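PDB 5HXA: alpha,alpha-trehalose-phosphate synthase (UDP-forming) from Burkholderia xenovorans, which belongs to glycosyltransferase family 20, whose members have the two-domain GT-B architecture. Local coordinates for residues A244-V254 with E350-Q360. Sequence-based numbering, arbitrary orientation. Where two conformers were deposited one is given.
Sequences AAEQFTDRKPV and ERNLLMALFRQ. With EDO (1,2-ethanediol), chain C; EDO (1,2-ethanediol), chain I.
Ala245 and Ala356 meet where helix 238-247 packs against helix 351-359, which packs on strand 265-270 of the parallel sheet in this GT-B glycosyltransferase. Their CA atoms approach to 4.0 Å, a spacing that such small side chains permit. Apolar contacts extend from here: Val254, at the start of helix 252-260, sets CG2 between Leu353, Ala356 and Leu357, with Leu353 CD1 at 3.6 Å, while the Pro253 and Leu353 side chains cross at about a right angle, Pro253 CG meeting Leu353 CD2.

Phe248, where the backbone first leaves helical torsions after helix 238-247, supplies the aromatic contact. Asn352 CB stands 3.4 Å from the ring centroid and only 6° off the normal, a CH-pi contact over the face. The opposite face is covered by the guanidinium of Arg251.

Arg359 makes the charged contact. Its chain is extended from CG to NE, with CG anti to the backbone N (chi1 -171°), and runs past Ala245 to lay the guanidinium face over Glu246 CB. Arg359 NH1 donates a hydrogen bond to Ser383 O; Glu246 OE2 is 4.2 Å from Arg359 NH2 but well out of the guanidinium plane, so only charge attraction is plausible.

No direct hydrogen bond joins the segments; water does. Thr249 OG1, donating to Ala245 O at 2.8 Å, accepts from two waters: one accepts from Arg359 NE, while the other accepts from Gln360 NE2 and donates to Ala356 O at 2.7 Å.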
ATOM      1  N   ALA A 244     -23.187  29.363  11.444  1.00 25.43           N
ATOM      2  CA  ALA A 244     -23.545  29.377  10.027  1.00 31.69           C
ATOM      3  C   ALA A 244     -24.601  28.322   9.705  1.00 28.57           C
ATOM      4  O   ALA A 244     -25.549  28.587   8.956  1.00 25.62           O
ATOM      5  CB  ALA A 244     -22.297  29.163   9.168  1.00 30.37           C
ATOM      6  N   ALA A 245     -24.456  27.118  10.261  1.00 26.09           N
ATOM      7  CA  ALA A 245     -25.437  26.069   9.998  1.00 22.70           C
ATOM      8  C   ALA A 245     -26.813  26.491  10.472  1.00 26.97           C
ATOM      9  O   ALA A 245     -27.820  26.247   9.792  1.00 30.36           O
ATOM     10  CB  ALA A 245     -25.013  24.763  10.675  1.00 21.69           C
ATOM     11  N   GLU A 246     -26.874  27.163  11.622  1.00 23.98           N
ATOM     12  CA  GLU A 246     -28.168  27.625  12.099  1.00 27.21           C
ATOM     13  C   GLU A 246     -28.706  28.757  11.235  1.00 32.17           C
ATOM     14  O   GLU A 246     -29.903  28.787  10.923  1.00 29.35           O
ATOM     15  CB  GLU A 246     -28.078  28.068  13.559  1.00 27.89           C
ATOM     16  CG  GLU A 246     -29.432  28.482  14.105  1.00 33.71           C
ATOM     17  CD  GLU A 246     -29.365  28.978  15.530  1.00 53.46           C
ATOM     18  OE1 GLU A 246     -30.422  29.385  16.059  1.00 68.02           O
ATOM     19  OE2 GLU A 246     -28.264  28.961  16.119  1.00 54.63           O
ATOM     20  N   GLN A 247     -27.847  29.698  10.825  1.00 28.46           N
ATOM     21  CA  GLN A 247     -28.311  30.858  10.063  0.62 32.66           C
ATOM     22  C   GLN A 247     -28.795  30.477   8.668  1.00 32.55           C
ATOM     23  O   GLN A 247     -29.611  31.192   8.077  1.00 31.04           O
ATOM     24  CB  GLN A 247     -27.196  31.900   9.958  0.62 33.48           C
ATOM     25  CG  GLN A 247     -26.925  32.667  11.247  0.62 43.96           C
ATOM     26  CD  GLN A 247     -25.684  33.544  11.157  0.62 52.29           C
ATOM     27  OE1 GLN A 247     -24.810  33.326  10.313  0.62 49.85           O
ATOM     28  NE2 GLN A 247     -25.602  34.543  12.031  0.62 52.56           N
ATOM     29  N   PHE A 248     -28.289  29.376   8.114  1.00 33.27           N
ATOM     30  CA  PHE A 248     -28.667  28.953   6.772  1.00 32.41           C
ATOM     31  C   PHE A 248     -29.716  27.850   6.770  1.00 36.01           C
ATOM     32  O   PHE A 248     -30.014  27.298   5.707  1.00 33.38           O
ATOM     33  CB  PHE A 248     -27.430  28.521   5.985  1.00 29.13           C
ATOM     34  CG  PHE A 248     -26.663  29.675   5.435  1.00 37.23           C
ATOM     35  CD1 PHE A 248     -26.024  30.561   6.289  1.00 33.89           C
ATOM     36  CD2 PHE A 248     -26.624  29.914   4.072  1.00 42.46           C
ATOM     37  CE1 PHE A 248     -25.338  31.652   5.796  1.00 42.32           C
ATOM     38  CE2 PHE A 248     -25.934  31.004   3.569  1.00 46.84           C
ATOM     39  CZ  PHE A 248     -25.290  31.876   4.433  1.00 42.46           C
ATOM     40  N   THR A 249     -30.298  27.539   7.931  1.00 33.05           N
ATOM     41  CA  THR A 249     -31.334  26.515   8.002  1.00 31.34           C
ATOM     42  C   THR A 249     -32.594  26.921   7.239  1.00 36.33           C
ATOM     43  O   THR A 249     -33.275  26.061   6.671  1.00 34.42           O
ATOM     44  CB  THR A 249     -31.652  26.217   9.469  1.00 33.46           C
ATOM     45  OG1 THR A 249     -30.506  25.619  10.085  1.00 35.50           O
ATOM     46  CG2 THR A 249     -32.849  25.281   9.603  1.00 37.12           C
ATOM     47  N   ASP A 250     -32.910  28.214   7.196  1.00 35.80           N
ATOM     48  CA  ASP A 250     -34.120  28.687   6.513  1.00 44.27           C
ATOM     49  C   ASP A 250     -33.832  29.103   5.073  1.00 50.46           C
ATOM     50  O   ASP A 250     -34.197  30.193   4.638  1.00 65.28           O
ATOM     51  CB  ASP A 250     -34.752  29.835   7.293  1.00 38.40           C
ATOM     52  N   ARG A 251     -33.143  28.239   4.334  1.00 41.71           N
ATOM     53  CA  ARG A 251     -32.915  28.408   2.908  1.00 42.22           C
ATOM     54  C   ARG A 251     -33.670  27.328   2.144  1.00 46.07           C
ATOM     55  O   ARG A 251     -33.888  26.224   2.655  1.00 35.48           O
ATOM     56  CB  ARG A 251     -31.425  28.333   2.565  1.00 36.91           C
ATOM     57  CG  ARG A 251     -30.579  29.369   3.269  1.00 42.05           C
ATOM     58  CD  ARG A 251     -31.089  30.776   2.996  1.00 53.34           C
ATOM     59  NE  ARG A 251     -30.603  31.693   4.022  1.00 66.99           N
ATOM     60  CZ  ARG A 251     -29.546  32.484   3.880  1.00 65.15           C
ATOM     61  NH1 ARG A 251     -29.174  33.268   4.881  1.00 62.26           N
ATOM     62  NH2 ARG A 251     -28.869  32.497   2.739  1.00 64.70           N
ATOM     63  N   LYS A 252     -34.044  27.652   0.902  1.00 39.62           N
ATOM     64  CA  LYS A 252     -34.911  26.765   0.126  1.00 39.38           C
ATOM     65  C   LYS A 252     -34.358  25.350  -0.036  1.00 31.12           C
ATOM     66  O   LYS A 252     -35.132  24.395   0.140  1.00 33.33           O
ATOM     67  CB  LYS A 252     -35.217  27.402  -1.237  1.00 39.29           C
ATOM     68  N   PRO A 253     -33.086  25.129  -0.381  1.00 30.19           N
ATOM     69  CA  PRO A 253     -32.618  23.737  -0.489  1.00 33.01           C
ATOM     70  C   PRO A 253     -32.729  22.965   0.815  1.00 36.85           C
ATOM     71  O   PRO A 253     -32.953  21.746   0.779  1.00 29.91           O
ATOM     72  CB  PRO A 253     -31.152  23.885  -0.928  1.00 31.95           C
ATOM     73  CG  PRO A 253     -31.069  25.258  -1.519  1.00 37.72           C
ATOM     74  CD  PRO A 253     -32.020  26.086  -0.726  1.00 39.23           C
ATOM     75  N   VAL A 254     -32.582  23.634   1.965  1.00 36.44           N
ATOM     76  CA  VAL A 254     -32.714  22.940   3.244  1.00 31.83           C
ATOM     77  C   VAL A 254     -34.168  22.559   3.488  1.00 34.13           C
ATOM     78  O   VAL A 254     -34.465  21.430   3.905  1.00 29.66           O
ATOM     79  CB  VAL A 254     -32.165  23.802   4.398  1.00 32.90           C
ATOM     80  CG1 VAL A 254     -32.189  23.010   5.694  1.00 31.86           C
ATOM     81  CG2 VAL A 254     -30.745  24.275   4.100  1.00 26.25           C
ATOM     82  N   GLU A 350     -22.833  25.658  -1.855  1.00 25.51           N
ATOM     83  CA  GLU A 350     -22.128  26.703  -1.124  1.00 29.52           C
ATOM     84  C   GLU A 350     -21.887  26.246   0.312  1.00 25.97           C
ATOM     85  O   GLU A 350     -22.683  25.506   0.892  1.00 25.20           O
ATOM     86  CB  GLU A 350     -22.944  28.000  -1.170  1.00 35.08           C
ATOM     87  CG  GLU A 350     -22.241  29.236  -0.625  1.00 42.62           C
ATOM     88  CD  GLU A 350     -22.373  29.353   0.877  1.00 47.40           C
ATOM     89  OE1 GLU A 350     -21.363  29.676   1.552  1.00 42.06           O
ATOM     90  OE2 GLU A 350     -23.492  29.097   1.380  1.00 45.90           O
ATOM     91  N   ARG A 351     -20.750  26.664   0.872  1.00 32.19           N
ATOM     92  CA  ARG A 351     -20.249  26.050   2.103  1.00 27.09           C
ATOM     93  C   ARG A 351     -21.205  26.258   3.280  1.00 23.54           C
ATOM     94  O   ARG A 351     -21.487  25.320   4.034  1.00 23.64           O
ATOM     95  CB  ARG A 351     -18.855  26.609   2.407  1.00 33.92           C
ATOM     96  CG  ARG A 351     -18.384  26.432   3.836  1.00 42.40           C
ATOM     97  CD  ARG A 351     -16.929  26.889   3.999  1.00 45.60           C
ATOM     98  NE  ARG A 351     -16.018  26.037   3.234  1.00 53.67           N
ATOM     99  CZ  ARG A 351     -15.534  24.873   3.663  1.00 55.20           C
ATOM    100  NH1 ARG A 351     -15.868  24.415   4.863  1.00 43.13           N
ATOM    101  NH2 ARG A 351     -14.715  24.166   2.888  1.00 54.65           N
ATOM    102  N   ASN A 352     -21.714  27.484   3.464  1.00 28.13           N
ATOM    103  CA  ASN A 352     -22.615  27.733   4.591  1.00 29.92           C
ATOM    104  C   ASN A 352     -23.911  26.945   4.446  1.00 30.37           C
ATOM    105  O   ASN A 352     -24.454  26.446   5.436  1.00 24.50           O
ATOM    106  CB  ASN A 352     -22.919  29.220   4.714  1.00 32.32           C
ATOM    107  CG  ASN A 352     -21.720  30.021   5.175  1.00 37.79           C
ATOM    108  OD1 ASN A 352     -20.941  29.566   6.002  1.00 39.54           O
ATOM    109  ND2 ASN A 352     -21.562  31.216   4.626  1.00 43.49           N
ATOM    110  N   LEU A 353     -24.427  26.839   3.216  1.00 26.86           N
ATOM    111  CA  LEU A 353     -25.601  26.006   2.963  1.00 23.51           C
ATOM    112  C   LEU A 353     -25.330  24.546   3.305  1.00 26.36           C
ATOM    113  O   LEU A 353     -26.179  23.864   3.896  1.00 24.43           O
ATOM    114  CB  LEU A 353     -26.018  26.145   1.497  1.00 26.50           C
ATOM    115  CG  LEU A 353     -27.218  25.304   1.068  1.00 36.94           C
ATOM    116  CD1 LEU A 353     -28.423  25.764   1.847  1.00 35.36           C
ATOM    117  CD2 LEU A 353     -27.469  25.454  -0.429  1.00 37.56           C
ATOM    118  N   LEU A 354     -24.149  24.048   2.938  1.00 23.41           N
ATOM    119  CA  LEU A 354     -23.796  22.671   3.256  1.00 21.06           C
ATOM    120  C   LEU A 354     -23.811  22.430   4.762  1.00 20.48           C
ATOM    121  O   LEU A 354     -24.236  21.363   5.226  1.00 19.37           O
ATOM    122  CB  LEU A 354     -22.421  22.346   2.660  1.00 20.92           C
ATOM    123  CG  LEU A 354     -21.913  20.916   2.830  1.00 27.56           C
ATOM    124  CD1 LEU A 354     -22.843  19.957   2.119  1.00 27.72           C
ATOM    125  CD2 LEU A 354     -20.487  20.779   2.291  1.00 32.31           C
ATOM    126  N   MET A 355     -23.333  23.398   5.550  1.00 19.50           N
ATOM    127  CA  MET A 355     -23.362  23.206   6.997  1.00 22.42           C
ATOM    128  C   MET A 355     -24.799  23.047   7.483  1.00 19.10           C
ATOM    129  O   MET A 355     -25.092  22.205   8.343  1.00 19.48           O
ATOM    130  CB  MET A 355     -22.672  24.378   7.701  1.00 20.35           C
ATOM    131  CG  MET A 355     -21.246  24.665   7.217  1.00 24.13           C
ATOM    132  SD  MET A 355     -20.162  23.221   7.399  1.00 23.76           S
ATOM    133  CE  MET A 355     -19.650  22.922   5.709  1.00 28.42           C
ATOM    134  N   ALA A 356     -25.710  23.845   6.924  1.00 20.14           N
ATOM    135  CA  ALA A 356     -27.129  23.717   7.241  1.00 23.40           C
ATOM    136  C   ALA A 356     -27.675  22.351   6.843  1.00 21.13           C
ATOM    137  O   ALA A 356     -28.540  21.802   7.535  1.00 20.92           O
ATOM    138  CB  ALA A 356     -27.913  24.836   6.548  1.00 23.44           C
ATOM    139  N   LEU A 357     -27.190  21.785   5.731  1.00 20.23           N
ATOM    140  CA  LEU A 357     -27.612  20.440   5.352  1.00 22.54           C
ATOM    141  C   LEU A 357     -27.086  19.400   6.336  1.00 21.67           C
ATOM    142  O   LEU A 357     -27.814  18.468   6.694  1.00 22.41           O
ATOM    143  CB  LEU A 357     -27.155  20.111   3.921  1.00 20.90           C
ATOM    144  CG  LEU A 357     -27.656  21.037   2.800  1.00 22.35           C
ATOM    145  CD1 LEU A 357     -27.073  20.599   1.456  1.00 24.04           C
ATOM    146  CD2 LEU A 357     -29.183  21.066   2.730  1.00 21.36           C
ATOM    147  N   PHE A 358     -25.822  19.533   6.776  1.00 19.24           N
ATOM    148  CA  PHE A 358     -25.306  18.662   7.838  1.00 20.18           C
ATOM    149  C   PHE A 358     -26.202  18.715   9.075  1.00 17.55           C
ATOM    150  O   PHE A 358     -26.505  17.685   9.690  1.00 20.61           O
ATOM    151  CB  PHE A 358     -23.879  19.074   8.243  1.00 17.69           C
ATOM    152  CG  PHE A 358     -22.803  18.755   7.227  1.00 18.63           C
ATOM    153  CD1 PHE A 358     -22.929  17.689   6.348  1.00 21.21           C
ATOM    154  CD2 PHE A 358     -21.633  19.524   7.182  1.00 18.66           C
ATOM    155  CE1 PHE A 358     -21.920  17.399   5.432  1.00 19.78           C
ATOM    156  CE2 PHE A 358     -20.620  19.248   6.254  1.00 19.22           C
ATOM    157  CZ  PHE A 358     -20.767  18.177   5.382  1.00 21.41           C
ATOM    158  N   ARG A 359     -26.620  19.921   9.461  1.00 21.16           N
ATOM    159  CA  ARG A 359     -27.450  20.094  10.649  1.00 22.13           C
ATOM    160  C   ARG A 359     -28.782  19.355  10.533  1.00 24.41           C
ATOM    161  O   ARG A 359     -29.373  18.983  11.551  1.00 24.78           O
ATOM    162  CB  ARG A 359     -27.685  21.589  10.879  1.00 20.31           C
ATOM    163  CG  ARG A 359     -28.354  21.966  12.204  1.00 24.62           C
ATOM    164  CD  ARG A 359     -28.234  23.473  12.373  1.00 27.20           C
ATOM    165  NE  ARG A 359     -28.789  24.013  13.611  1.00 31.37           N
ATOM    166  CZ  ARG A 359     -28.063  24.332  14.680  1.00 38.03           C
ATOM    167  NH1 ARG A 359     -26.740  24.134  14.691  1.00 25.65           N
ATOM    168  NH2 ARG A 359     -28.662  24.838  15.746  1.00 30.30           N
ATOM    169  N   GLN A 360     -29.275  19.143   9.309  1.00 22.15           N
ATOM    170  CA  GLN A 360     -30.512  18.393   9.097  1.00 24.07           C
ATOM    171  C   GLN A 360     -30.313  16.882   9.127  1.00 25.54           C
ATOM    172  O   GLN A 360     -31.306  16.151   9.074  1.00 24.88           O
ATOM    173  CB  GLN A 360     -31.149  18.777   7.750  1.00 21.65           C
ATOM    174  CG  GLN A 360     -31.747  20.161   7.744  1.00 38.09           C
ATOM    175  CD  GLN A 360     -32.793  20.318   8.825  1.00 45.06           C
ATOM    176  OE1 GLN A 360     -33.705  19.495   8.940  1.00 38.39           O
ATOM    177  NE2 GLN A 360     -32.645  21.351   9.653  1.00 45.36           N
TER
HETATM  178  C1  EDO C 502     -33.341  31.011   0.133  1.00 45.17           C
HETATM  179  O1  EDO C 502     -32.819  30.227  -0.946  1.00 44.89           O
HETATM  180  C2  EDO C 502     -34.798  31.356  -0.135  1.00 51.96           C
HETATM  181  O2  EDO C 502     -35.524  31.244   1.091  1.00 56.20           O
HETATM  182  C1  EDO I 508     -15.517  26.444  -0.544  1.00 71.20           C
HETATM  183  O1  EDO I 508     -14.331  25.830  -0.026  1.00 69.38           O
HETATM  184  C2  EDO I 508     -15.319  27.956  -0.603  1.00 74.32           C
HETATM  185  O2  EDO I 508     -15.499  28.526   0.701  1.00 76.36           O
HETATM  186  O   HOH W   1     -30.501  22.844   9.103  1.00 25.87           O
HETATM  187  O   HOH W   2     -31.199  25.001  13.056  1.00 44.04           O